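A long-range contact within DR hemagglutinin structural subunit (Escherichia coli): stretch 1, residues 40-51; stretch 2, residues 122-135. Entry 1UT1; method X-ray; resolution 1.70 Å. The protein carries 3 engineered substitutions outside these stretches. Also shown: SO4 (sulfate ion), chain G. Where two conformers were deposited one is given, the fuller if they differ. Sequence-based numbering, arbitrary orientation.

Stretch 1 40-51: TRGQLTDAAPIG
Stretch 2 122-135: GIYVDGQQTNTPPG

The strand segments 49-51 and 122-125, parts of longer strands, run roughly antiparallel, their directions 141° apart and their axes approaching to 4.5 Å. Pro-49 faces Tyr-124 as a non-hydrogen-bonded pair (CA to CA 4.4 Å), a place that suits proline because no amide proton is asked of it. Gly-51 pairs with Ile-123 (CA to CA 5.6 Å), so the register slips by one residue. This bulge centres on Ile-50, whose phi/psi of -91/-45 leaves the extended region: Ile-50 N donates to Ile-123 O at 2.8 Å, Gly-51 N reaches the same Ile-123 O in a weak bond of 3.5 Å, and Ile-123 N returns a bond to Gly-51 O at 3.0 Å. Gly-51 itself is extended at 170/167.

Before the strand, Thr-45 to Ala-48 form a type II turn, with Ala-47 at phi/psi 70/9. Val-125 clasps it by both backbone polar atoms: Ala-47 N to Val-125 O and Val-125 N to Ala-48 O are each 2.8 Å. The CA-to-CB bond of Val-125 points toward stretch 1, and chi1 t places CG2 4.1 Å from Leu-44 CD2, 4.1 Å from Ala-48 CB and 3.7 Å from Ile-50 CD1. A compact branched residue fits this buried pocket. Ile-50 is m,m and also sets CB 4.0 Å from Ile-123 CG2. Leu-44, m,t, points toward stretch 2 and brings CD1 to 3.5 Å from Thr-132 CB. Tyr-124 (chi1 m, chi2 -87°) presents its ring edge to Ala-47 O, with CD1 3.6 Å from that oxygen and 4.2 Å from Pro-49 CB.

Asp-46, chi1 t, starts sideways but its carboxylate comes nearer, where OD2 accepts from Gly-127 N at 2.9 Å. Gly-127 has phi 88°, which favours glycine. Beyond it, Gln-129 N donates to Leu-44 O (2.8 Å). Gln-128, p,p, folds back so that OE1 receives both Thr-130 N (2.9 Å) and Thr-130 OG1 (2.8 Å); Thr-130 is p. Gln-129 to Thr-132 make a type I turn, in which Thr-132, chi1 m, donates OG1 to Gln-129 O at 2.7 Å.

Arg-41, in the 3-10 segment 41-43, receives a CA-H...O contact on its O from Thr-130 CA (3.2 Å). Its side chain leaves with chi1 p and then runs extended, t,t with chi4 -173°, along stretch 2: CD lies 3.4 Å from Thr-132 O and NH1 3.9 Å from Pro-134 CD. This reach carries the guanidinium to a sulfate, probably from the crystallisation liquor, with NH2 to O3 very short at 2.4 Å and NE to O1 at 3.3 Å.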

ATOM      1  N   THR A  40     -20.126  -7.570   8.859  1.00 12.48           N
ATOM      2  CA  THR A  40     -20.178  -8.813   9.640  1.00 11.58           C
ATOM      3  C   THR A  40     -20.510  -9.916   8.603  1.00 14.16           C
ATOM      4  O   THR A  40     -21.056  -9.640   7.535  1.00 14.51           O
ATOM      5  CB  THR A  40     -21.322  -8.797  10.674  1.00 15.71           C
ATOM      6  OG1 THR A  40     -22.576  -8.776   9.971  1.00 18.74           O
ATOM      7  CG2 THR A  40     -21.208  -7.575  11.619  1.00 16.29           C
ATOM      8  N   ARG A  41     -20.269 -11.163   8.947  1.00 12.22           N
ATOM      9  CA  ARG A  41     -20.569 -12.218   7.988  1.00 13.19           C
ATOM     10  C   ARG A  41     -22.082 -12.355   7.800  1.00 15.92           C
ATOM     11  O   ARG A  41     -22.527 -12.654   6.724  1.00 13.53           O
ATOM     12  CB  ARG A  41     -19.933 -13.545   8.379  1.00 17.89           C
ATOM     13  CG  ARG A  41     -20.141 -13.943   9.826  1.00 24.74           C
ATOM     14  CD  ARG A  41     -19.385 -15.230  10.127  1.00 30.02           C
ATOM     15  NE  ARG A  41     -19.549 -15.639  11.516  1.00 34.54           N
ATOM     16  CZ  ARG A  41     -18.884 -16.645  12.076  1.00 61.93           C
ATOM     17  NH1 ARG A  41     -17.985 -17.326  11.367  1.00 52.03           N
ATOM     18  NH2 ARG A  41     -19.061 -16.927  13.359  1.00 55.84           N
ATOM     19  N   GLY A  42     -22.850 -11.937   8.799  1.00 15.85           N
ATOM     20  CA  GLY A  42     -24.316 -11.943   8.691  1.00 15.02           C
ATOM     21  C   GLY A  42     -24.821 -10.976   7.623  1.00 19.87           C
ATOM     22  O   GLY A  42     -25.956 -11.105   7.166  1.00 20.12           O
ATOM     23  N   GLN A  43     -23.991  -9.994   7.239  1.00 16.34           N
ATOM     24  CA  GLN A  43     -24.360  -9.004   6.219  1.00 13.74           C
ATOM     25  C   GLN A  43     -24.056  -9.507   4.806  1.00 15.32           C
ATOM     26  O   GLN A  43     -24.334  -8.821   3.822  1.00 12.42           O
ATOM     27  CB  GLN A  43     -23.612  -7.705   6.448  1.00 14.71           C
ATOM     28  CG  GLN A  43     -24.145  -6.886   7.597  1.00 21.33           C
ATOM     29  CD  GLN A  43     -23.405  -5.579   7.733  1.00 34.71           C
ATOM     30  OE1 GLN A  43     -23.849  -4.526   7.240  1.00 29.22           O
ATOM     31  NE2 GLN A  43     -22.204  -5.663   8.254  1.00 14.43           N
ATOM     32  N   LEU A  44     -23.436 -10.689   4.723  1.00 13.62           N
ATOM     33  CA  LEU A  44     -23.101 -11.286   3.453  1.00 12.06           C
ATOM     34  C   LEU A  44     -24.284 -12.046   2.872  1.00 14.29           C
ATOM     35  O   LEU A  44     -24.175 -13.208   2.531  1.00 13.18           O
ATOM     36  CB  LEU A  44     -21.852 -12.165   3.558  1.00 11.49           C
ATOM     37  CG  LEU A  44     -20.617 -11.402   4.101  1.00 14.45           C
ATOM     38  CD1 LEU A  44     -19.451 -12.406   4.284  1.00 17.51           C
ATOM     39  CD2 LEU A  44     -20.224 -10.300   3.124  1.00 15.78           C
ATOM     40  N   THR A  45     -25.404 -11.338   2.744  1.00 12.30           N
ATOM     41  CA  THR A  45     -26.626 -11.915   2.195  1.00 11.68           C
ATOM     42  C   THR A  45     -26.597 -11.890   0.661  1.00 14.36           C
ATOM     43  O   THR A  45     -25.697 -11.303   0.041  1.00 11.02           O
ATOM     44  CB  THR A  45     -27.852 -11.172   2.721  1.00 18.04           C
ATOM     45  OG1 THR A  45     -27.791  -9.798   2.311  1.00 16.24           O
ATOM     46  CG2 THR A  45     -27.891 -11.247   4.255  1.00 18.31           C
ATOM     47  N   ASP A  46     -27.517 -12.629   0.044  1.00 11.12           N
ATOM     48  CA  ASP A  46     -27.516 -12.753  -1.411  1.00 10.99           C
ATOM     49  C   ASP A  46     -27.671 -11.380  -2.077  1.00 13.87           C
ATOM     50  O   ASP A  46     -28.551 -10.580  -1.697  1.00 11.92           O
ATOM     51  CB  ASP A  46     -28.631 -13.679  -1.863  1.00 11.75           C
ATOM     52  CG  ASP A  46     -28.557 -14.009  -3.351  1.00 17.05           C
ATOM     53  OD1 ASP A  46     -29.601 -14.446  -3.905  1.00 18.24           O
ATOM     54  OD2 ASP A  46     -27.469 -13.910  -3.948  1.00 14.64           O
ATOM     55  N   ALA A  47     -26.779 -11.105  -3.025  1.00 11.05           N
ATOM     56  CA  ALA A  47     -26.720  -9.819  -3.741  1.00 12.47           C
ATOM     57  C   ALA A  47     -26.249  -8.608  -2.925  1.00 14.51           C
ATOM     58  O   ALA A  47     -26.348  -7.453  -3.395  1.00 13.30           O
ATOM     59  CB  ALA A  47     -28.063  -9.524  -4.481  1.00 13.84           C
ATOM     60  N   ALA A  48     -25.751  -8.830  -1.702  1.00 11.22           N
ATOM     61  CA  ALA A  48     -25.270  -7.708  -0.909  1.00 10.60           C
ATOM     62  C   ALA A  48     -24.130  -7.058  -1.676  1.00 13.85           C
ATOM     63  O   ALA A  48     -23.273  -7.748  -2.233  1.00 11.01           O
ATOM     64  CB  ALA A  48     -24.808  -8.148   0.424  1.00 11.56           C
ATOM     65  N   PRO A  49     -24.113  -5.733  -1.715  0.65  9.09           N
ATOM     66  CA  PRO A  49     -23.085  -5.051  -2.499  1.00  8.79           C
ATOM     67  C   PRO A  49     -21.759  -5.056  -1.770  1.00 10.86           C
ATOM     68  O   PRO A  49     -21.692  -4.839  -0.573  1.00 12.83           O
ATOM     69  CB  PRO A  49     -23.630  -3.619  -2.611  0.65  9.83           C
ATOM     70  CG  PRO A  49     -24.440  -3.443  -1.314  0.65 11.58           C
ATOM     71  CD  PRO A  49     -24.963  -4.788  -0.942  0.65  8.60           C
ATOM     72  N   ILE A  50     -20.714  -5.403  -2.497  1.00  9.50           N
ATOM     73  CA  ILE A  50     -19.348  -5.329  -1.962  1.00  9.48           C
ATOM     74  C   ILE A  50     -18.787  -3.954  -2.285  1.00 14.20           C
ATOM     75  O   ILE A  50     -18.308  -3.262  -1.391  1.00 14.63           O
ATOM     76  CB  ILE A  50     -18.455  -6.438  -2.506  1.00 12.79           C
ATOM     77  CG1 ILE A  50     -19.008  -7.818  -2.108  0.65 13.99           C
ATOM     78  CG2 ILE A  50     -17.012  -6.290  -1.943  1.00 14.99           C
ATOM     79  CD1 ILE A  50     -18.957  -8.089  -0.627  0.65 17.39           C
ATOM     80  N   GLY A  51     -18.973  -3.496  -3.522  1.00 10.50           N
ATOM     81  CA  GLY A  51     -18.592  -2.124  -3.855  1.00 10.44           C
ATOM     82  C   GLY A  51     -18.659  -1.911  -5.358  1.00  9.26           C
ATOM     83  O   GLY A  51     -18.774  -2.850  -6.117  1.00 10.01           O
ATOM     84  N   GLY A 122     -20.671  -3.130 -10.669  1.00  8.96           N
ATOM     85  CA  GLY A 122     -20.996  -3.459  -9.287  1.00  8.88           C
ATOM     86  C   GLY A 122     -20.485  -4.877  -8.985  1.00 13.04           C
ATOM     87  O   GLY A 122     -20.585  -5.777  -9.823  1.00 10.93           O
ATOM     88  N   ILE A 123     -19.973  -5.065  -7.783  1.00  8.33           N
ATOM     89  CA  ILE A 123     -19.528  -6.386  -7.329  1.00  7.28           C
ATOM     90  C   ILE A 123     -20.516  -6.757  -6.201  1.00 10.95           C
ATOM     91  O   ILE A 123     -20.679  -5.972  -5.245  1.00 12.08           O
ATOM     92  CB  ILE A 123     -18.133  -6.296  -6.701  1.00 10.09           C
ATOM     93  CG1 ILE A 123     -17.110  -5.680  -7.686  1.00 11.76           C
ATOM     94  CG2 ILE A 123     -17.673  -7.699  -6.238  1.00 12.06           C
ATOM     95  CD1 ILE A 123     -17.010  -6.412  -9.044  1.00 15.13           C
ATOM     96  N   TYR A 124     -21.171  -7.926  -6.308  1.00  8.39           N
ATOM     97  CA  TYR A 124     -22.205  -8.311  -5.330  1.00  9.02           C
ATOM     98  C   TYR A 124     -21.977  -9.719  -4.842  1.00 12.03           C
ATOM     99  O   TYR A 124     -21.559 -10.594  -5.599  1.00 11.47           O
ATOM    100  CB  TYR A 124     -23.595  -8.272  -6.012  1.00 10.51           C
ATOM    101  CG  TYR A 124     -23.894  -6.964  -6.701  1.00  9.53           C
ATOM    102  CD1 TYR A 124     -24.474  -5.901  -5.992  1.00  9.92           C
ATOM    103  CD2 TYR A 124     -23.460  -6.732  -8.003  1.00 10.36           C
ATOM    104  CE1 TYR A 124     -24.747  -4.685  -6.625  1.00  9.68           C
ATOM    105  CE2 TYR A 124     -23.731  -5.503  -8.659  1.00 10.71           C
ATOM    106  CZ  TYR A 124     -24.374  -4.489  -7.943  1.00 10.01           C
ATOM    107  OH  TYR A 124     -24.581  -3.251  -8.548  1.00 10.46           O
ATOM    108  N   VAL A 125     -22.383  -9.980  -3.612  1.00  8.92           N
ATOM    109  CA  VAL A 125     -22.291 -11.348  -3.079  1.00  8.01           C
ATOM    110  C   VAL A 125     -23.195 -12.268  -3.922  1.00 11.78           C
ATOM    111  O   VAL A 125     -24.337 -11.940  -4.200  1.00 13.65           O
ATOM    112  CB  VAL A 125     -22.720 -11.365  -1.580  1.00 10.21           C
ATOM    113  CG1 VAL A 125     -22.837 -12.808  -1.054  1.00 10.29           C
ATOM    114  CG2 VAL A 125     -21.701 -10.565  -0.736  1.00  9.96           C
ATOM    115  N   ASP A 126     -22.659 -13.398  -4.369  1.00  9.91           N
ATOM    116  CA  ASP A 126     -23.448 -14.341  -5.185  1.00 10.33           C
ATOM    117  C   ASP A 126     -23.875 -15.541  -4.311  1.00 15.21           C
ATOM    118  O   ASP A 126     -23.090 -16.452  -4.099  1.00 15.20           O
ATOM    119  CB  ASP A 126     -22.608 -14.861  -6.368  1.00 12.18           C
ATOM    120  CG  ASP A 126     -23.400 -15.828  -7.272  1.00 17.62           C
ATOM    121  OD1 ASP A 126     -24.657 -15.902  -7.152  1.00 18.01           O
ATOM    122  OD2 ASP A 126     -22.757 -16.595  -8.007  1.00 23.78           O
ATOM    123  N   GLY A 127     -25.109 -15.512  -3.824  1.00 13.76           N
ATOM    124  CA  GLY A 127     -25.626 -16.562  -2.931  1.00 13.42           C
ATOM    125  C   GLY A 127     -25.255 -16.161  -1.503  1.00 15.98           C
ATOM    126  O   GLY A 127     -24.157 -15.632  -1.274  1.00 12.86           O
ATOM    127  N   GLN A 128     -26.189 -16.330  -0.560  1.00 12.66           N
ATOM    128  CA  GLN A 128     -25.928 -15.944   0.827  1.00 12.92           C
ATOM    129  C   GLN A 128     -24.690 -16.677   1.313  1.00 14.55           C
ATOM    130  O   GLN A 128     -24.528 -17.898   1.083  1.00 11.93           O
ATOM    131  CB  GLN A 128     -27.159 -16.180   1.741  1.00 14.65           C
ATOM    132  CG  GLN A 128     -27.410 -17.620   2.117  1.00 16.97           C
ATOM    133  CD  GLN A 128     -26.562 -18.058   3.319  1.00 21.96           C
ATOM    134  OE1 GLN A 128     -25.904 -17.236   3.951  1.00 16.63           O
ATOM    135  NE2 GLN A 128     -26.569 -19.371   3.627  1.00 16.19           N
ATOM    136  N   GLN A 129     -23.754 -15.920   1.889  1.00 11.45           N
ATOM    137  CA  GLN A 129     -22.502 -16.514   2.378  1.00 11.24           C
ATOM    138  C   GLN A 129     -22.216 -16.051   3.800  1.00 15.98           C
ATOM    139  O   GLN A 129     -21.117 -15.571   4.125  1.00 13.63           O
ATOM    140  CB  GLN A 129     -21.345 -16.225   1.403  1.00 11.49           C
ATOM    141  CG  GLN A 129     -21.454 -17.048   0.115  1.00 13.03           C
ATOM    142  CD  GLN A 129     -20.546 -16.535  -1.001  1.00 15.79           C
ATOM    143  OE1 GLN A 129     -19.366 -16.848  -1.036  1.00 13.22           O
ATOM    144  NE2 GLN A 129     -21.108 -15.761  -1.926  1.00 12.00           N
ATOM    145  N   THR A 130     -23.249 -16.169   4.641  1.00 12.79           N
ATOM    146  CA  THR A 130     -23.197 -15.701   6.015  1.00 12.76           C
ATOM    147  C   THR A 130     -22.296 -16.507   6.967  1.00 15.68           C
ATOM    148  O   THR A 130     -22.170 -16.158   8.140  1.00 16.67           O
ATOM    149  CB  THR A 130     -24.612 -15.553   6.630  1.00 13.31           C
ATOM    150  OG1 THR A 130     -25.270 -16.815   6.616  1.00 15.00           O
ATOM    151  CG2 THR A 130     -25.442 -14.530   5.870  1.00 14.29           C
ATOM    152  N   ASN A 131     -21.671 -17.565   6.465  1.00 14.95           N
ATOM    153  CA  ASN A 131     -20.689 -18.349   7.257  1.00 16.30           C
ATOM    154  C   ASN A 131     -19.245 -18.091   6.819  1.00 19.24           C
ATOM    155  O   ASN A 131     -18.331 -18.833   7.191  1.00 19.33           O
ATOM    156  CB  ASN A 131     -20.968 -19.854   7.157  1.00 19.47           C
ATOM    157  CG  ASN A 131     -22.224 -20.263   7.927  1.00 51.69           C
ATOM    158  OD1 ASN A 131     -22.517 -19.717   8.992  1.00 41.12           O
ATOM    159  ND2 ASN A 131     -22.998 -21.179   7.356  1.00 46.41           N
ATOM    160  N   THR A 132     -19.040 -17.062   6.000  1.00 13.92           N
ATOM    161  CA  THR A 132     -17.694 -16.722   5.548  1.00 12.79           C
ATOM    162  C   THR A 132     -16.805 -16.466   6.758  1.00 12.97           C
ATOM    163  O   THR A 132     -17.181 -15.717   7.645  1.00 13.96           O
ATOM    164  CB  THR A 132     -17.737 -15.437   4.676  1.00 14.27           C
ATOM    165  OG1 THR A 132     -18.520 -15.710   3.507  1.00 12.18           O
ATOM    166  CG2 THR A 132     -16.321 -14.999   4.266  1.00 14.53           C
ATOM    167  N   PRO A 133     -15.622 -17.077   6.802  1.00 13.35           N
ATOM    168  CA  PRO A 133     -14.726 -16.844   7.952  1.00 13.27           C
ATOM    169  C   PRO A 133     -14.286 -15.369   8.007  1.00 14.41           C
ATOM    170  O   PRO A 133     -13.956 -14.763   6.975  1.00 13.60           O
ATOM    171  CB  PRO A 133     -13.511 -17.725   7.651  1.00 14.32           C
ATOM    172  CG  PRO A 133     -13.934 -18.693   6.624  1.00 18.36           C
ATOM    173  CD  PRO A 133     -15.047 -18.025   5.839  1.00 15.07           C
ATOM    174  N   PRO A 134     -14.180 -14.818   9.214  1.00 12.68           N
ATOM    175  CA  PRO A 134     -13.649 -13.459   9.349  1.00 12.85           C
ATOM    176  C   PRO A 134     -12.223 -13.374   8.761  1.00 14.95           C
ATOM    177  O   PRO A 134     -11.424 -14.316   8.864  1.00 16.34           O
ATOM    178  CB  PRO A 134     -13.621 -13.241  10.872  1.00 14.01           C
ATOM    179  CG  PRO A 134     -14.790 -14.115  11.369  1.00 16.29           C
ATOM    180  CD  PRO A 134     -14.732 -15.332  10.487  1.00 13.45           C
ATOM    181  N   GLY A 135     -11.943 -12.269   8.081  1.00 11.51           N
ATOM    182  CA  GLY A 135     -10.640 -12.053   7.473  1.00 10.74           C
ATOM    183  C   GLY A 135     -10.718 -10.892   6.482  1.00 13.35           C
ATOM    184  O   GLY A 135     -11.732 -10.196   6.410  1.00 12.30           O
TER
HETATM  185  S   SO4 G1140     -21.396 -14.113  14.413  1.00 53.60           S
HETATM  186  O1  SO4 G1140     -21.095 -13.301  13.187  1.00 53.00           O
HETATM  187  O2  SO4 G1140     -22.737 -14.721  14.411  1.00 54.10           O
HETATM  188  O3  SO4 G1140     -20.444 -15.276  14.403  1.00 53.01           O
HETATM  189  O4  SO4 G1140     -21.053 -13.295  15.599  1.00 53.23           O